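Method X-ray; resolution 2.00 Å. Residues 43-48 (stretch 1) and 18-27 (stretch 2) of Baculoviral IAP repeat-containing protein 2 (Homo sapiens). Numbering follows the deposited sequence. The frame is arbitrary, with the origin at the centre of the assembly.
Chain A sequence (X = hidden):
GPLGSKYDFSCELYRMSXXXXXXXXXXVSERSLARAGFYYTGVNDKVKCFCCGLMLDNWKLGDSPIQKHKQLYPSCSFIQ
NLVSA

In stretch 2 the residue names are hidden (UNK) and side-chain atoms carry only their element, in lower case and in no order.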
# COMPACT_ATOMS: atom_id res chain seq x y z
N VAL A 43 3.68 12.47 -0.17
CA VAL A 43 5.01 12.81 0.31
C VAL A 43 6.02 11.71 -0.06
O VAL A 43 5.83 10.54 0.28
CB VAL A 43 5.02 13.03 1.84
CG1 VAL A 43 6.44 13.12 2.38
CG2 VAL A 43 4.22 14.29 2.19
N ASN A 44 7.09 12.10 -0.74
CA ASN A 44 8.14 11.15 -1.13
C ASN A 44 7.51 9.90 -1.76
O ASN A 44 6.69 10.00 -2.67
CB ASN A 44 9.02 10.79 0.08
CG ASN A 44 9.73 12.03 0.68
OD1 ASN A 44 9.95 13.02 -0.02
ND2 ASN A 44 10.07 11.98 1.96
N ASP A 45 7.88 8.72 -1.27
CA ASP A 45 7.25 7.48 -1.71
C ASP A 45 6.49 6.84 -0.54
O ASP A 45 6.32 5.62 -0.49
CB ASP A 45 8.27 6.51 -2.30
CG ASP A 45 9.29 6.02 -1.29
OD1 ASP A 45 9.45 6.65 -0.22
OD2 ASP A 45 9.95 5.00 -1.56
N LYS A 46 6.04 7.67 0.38
CA LYS A 46 5.39 7.21 1.60
C LYS A 46 3.93 6.90 1.37
O LYS A 46 3.18 7.72 0.84
CB LYS A 46 5.52 8.25 2.72
CG LYS A 46 4.98 7.76 4.06
CD LYS A 46 5.34 8.71 5.19
CE LYS A 46 4.67 10.06 4.99
NZ LYS A 46 4.97 10.97 6.13
N VAL A 47 3.53 5.71 1.78
CA VAL A 47 2.17 5.25 1.58
C VAL A 47 1.58 4.85 2.93
O VAL A 47 2.31 4.62 3.89
CB VAL A 47 2.15 4.07 0.59
CG1 VAL A 47 2.76 4.49 -0.75
CG2 VAL A 47 2.93 2.90 1.17
N LYS A 48 0.26 4.74 3.00
CA LYS A 48 -0.42 4.52 4.26
C LYS A 48 -1.56 3.52 4.04
O LYS A 48 -2.25 3.59 3.03
CB LYS A 48 -0.95 5.88 4.76
CG LYS A 48 -1.50 5.92 6.18
CD LYS A 48 -1.71 7.39 6.61
CE LYS A 48 -2.55 7.52 7.87
NZ LYS A 48 -3.17 8.89 7.97
N UNK A 18 -4.77 7.55 -6.16
CA UNK A 18 -3.92 8.46 -5.39
C UNK A 18 -2.47 8.43 -5.88
O UNK A 18 -1.66 9.27 -5.50
o UNK A 18 -3.29 6.94 -3.56
c UNK A 18 -3.94 8.19 -3.85
c UNK A 18 -5.37 8.19 -3.29
N UNK A 19 -2.14 7.46 -6.72
CA UNK A 19 -0.76 7.33 -7.19
C UNK A 19 -0.47 8.17 -8.43
O UNK A 19 0.62 8.12 -8.98
c UNK A 19 -0.20 3.73 -3.64
c UNK A 19 0.88 4.99 -5.37
c UNK A 19 -0.32 5.09 -6.07
o UNK A 19 -0.15 3.07 -2.43
c UNK A 19 -0.40 5.85 -7.39
c UNK A 19 -1.46 4.51 -5.51
c UNK A 19 0.95 4.31 -4.16
c UNK A 19 -1.40 3.83 -4.31
N UNK A 20 -1.44 9.00 -8.84
CA UNK A 20 -1.25 9.85 -10.02
C UNK A 20 0.01 10.72 -9.91
O UNK A 20 0.67 10.99 -10.92
o UNK A 20 -2.79 11.55 -9.18
c UNK A 20 -2.50 10.70 -10.28
N UNK A 21 0.35 11.12 -8.69
CA UNK A 21 1.53 11.95 -8.44
C UNK A 21 2.72 11.16 -7.88
O UNK A 21 3.74 11.75 -7.53
c UNK A 21 1.22 13.08 -7.44
o UNK A 21 0.53 12.54 -6.30
c UNK A 21 0.35 14.17 -8.08
N UNK A 22 2.59 9.84 -7.77
CA UNK A 22 3.67 9.00 -7.24
C UNK A 22 4.95 9.27 -8.04
O UNK A 22 4.90 9.39 -9.26
c UNK A 22 4.72 5.53 -6.75
c UNK A 22 3.93 6.88 -4.95
c UNK A 22 5.30 4.96 -4.48
c UNK A 22 3.28 7.52 -7.31
c UNK A 22 5.38 4.70 -5.83
c UNK A 22 4.57 6.05 -4.03
c UNK A 22 4.00 6.63 -6.31
N UNK A 23 6.10 9.40 -7.36
CA UNK A 23 7.35 9.69 -8.09
C UNK A 23 7.76 8.57 -9.04
O UNK A 23 7.55 7.39 -8.75
c UNK A 23 6.32 9.33 -5.90
c UNK A 23 7.60 10.08 -5.73
c UNK A 23 8.39 9.83 -6.97
N UNK A 24 8.36 8.96 -10.16
CA UNK A 24 8.68 8.05 -11.26
C UNK A 24 9.60 6.87 -10.93
O UNK A 24 9.39 5.76 -11.43
c UNK A 24 9.28 8.85 -12.40
N UNK A 25 10.63 7.10 -10.13
CA UNK A 25 11.65 6.09 -9.97
C UNK A 25 11.46 5.03 -8.89
O UNK A 25 12.36 4.24 -8.64
N UNK A 26 10.29 4.99 -8.26
CA UNK A 26 10.06 4.03 -7.19
C UNK A 26 9.97 2.59 -7.73
O UNK A 26 9.22 2.32 -8.66
c UNK A 26 8.61 3.36 -5.25
c UNK A 26 8.82 4.39 -6.36
c UNK A 26 8.98 5.80 -5.79
N UNK A 27 10.76 1.69 -7.14
CA UNK A 27 10.97 0.33 -7.66
C UNK A 27 9.90 -0.67 -7.23
O UNK A 27 10.18 -1.86 -7.20
c UNK A 27 12.75 1.05 -6.15
c UNK A 27 11.58 1.95 -5.95
c UNK A 27 12.31 -0.09 -7.04

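Position 18 carries three side-chain atoms, two carbons and one oxygen. The first carbon is branched and bears the oxygen and the second carbon. Nothing on stretch 1 is within contact distance. A beta-branched side chain with one oxygen and one methyl is threonine, Thr18.

Position 19 has one carbon leading to a ring of six carbons that bears an oxygen. Its CA-to-CB bond points sideways to stretch 1, but the far end of the side chain comes nearer. The ring oxygen lies 3.6 Å from CG1 of Val47. A six-carbon ring with a hydroxyl is tyrosine, Tyr19. Its chi1 is m. CE1 of Tyr19 is 3.9 Å from CG1 of Val47, an apolar contact, and the methyl meets the ring obliquely. The OH of Tyr19 is hydrogen-bonded elsewhere in the structure.

Position 20 has one carbon and one oxygen, unbranched. It is exposed and far from stretch 1. This is serine, Ser20.

Position 21 again has a carbon bearing one oxygen and one carbon. It does not reach stretch 1. This is threonine, Thr21, with chi1 p.

Position 22 has one carbon and a ring of six carbons with no oxygen. The ring approaches both Asp45 and Val47. The plain six-carbon ring identifies phenylalanine, Phe22. CE1 of Phe22 is 3.8 Å from CA of Asp45 and 4.1 Å from CG1 of Val47. Both atoms lie oblique to the ring. The backbone N of Phe22 donates a hydrogen bond to O of Tyr19, at 2.9 Å, which closes a tight bend. Both aromatic side chains reach Val47.

Position 23 has three carbons that close a ring onto the backbone N. One of them touches the backbone of Asn44. This is proline, Pro23. Its CG is 3.2 Å from O of Asn44, a close van der Waals approach. Pro23 begins a type I turn that runs to position 26.

Position 24 has a single carbon and no contact. It is alanine, Ala24.

Position 25 has no side-chain atoms, so it is glycine, Gly25. Stretch 1 leaves room for a CB here.

Position 26 has three carbons, one carrying the other two. Its CA-to-CB bond points toward stretch 1, and the side chain packs on Asp45. This is valine, Val26, with chi1 t. Its CG2 is 3.6 Å from CB of Asp45.

Position 27 has three carbons in a ring closed onto the backbone N, and makes no contact. It is proline, Pro27.

The contact is small, burying 242 Å² in all, and has no hydrogen bond across it. Stretch 1 presents a type II' turn from Val43 to Lys46, held by N of Lys46 donating to O of Val43 at 2.9 Å. Phe22, Pro23 and Val26 pack against this turn. Asp45 contributes its CA and CB to these contacts, while its OD1 and OD2 are hydrogen-bonded elsewhere. Val47 then fills the space beside the two aromatic rings. The contact is made by van der Waals packing, mostly of carbon on carbon.

Stretch 2 (18-27) TYSTFPAGVP
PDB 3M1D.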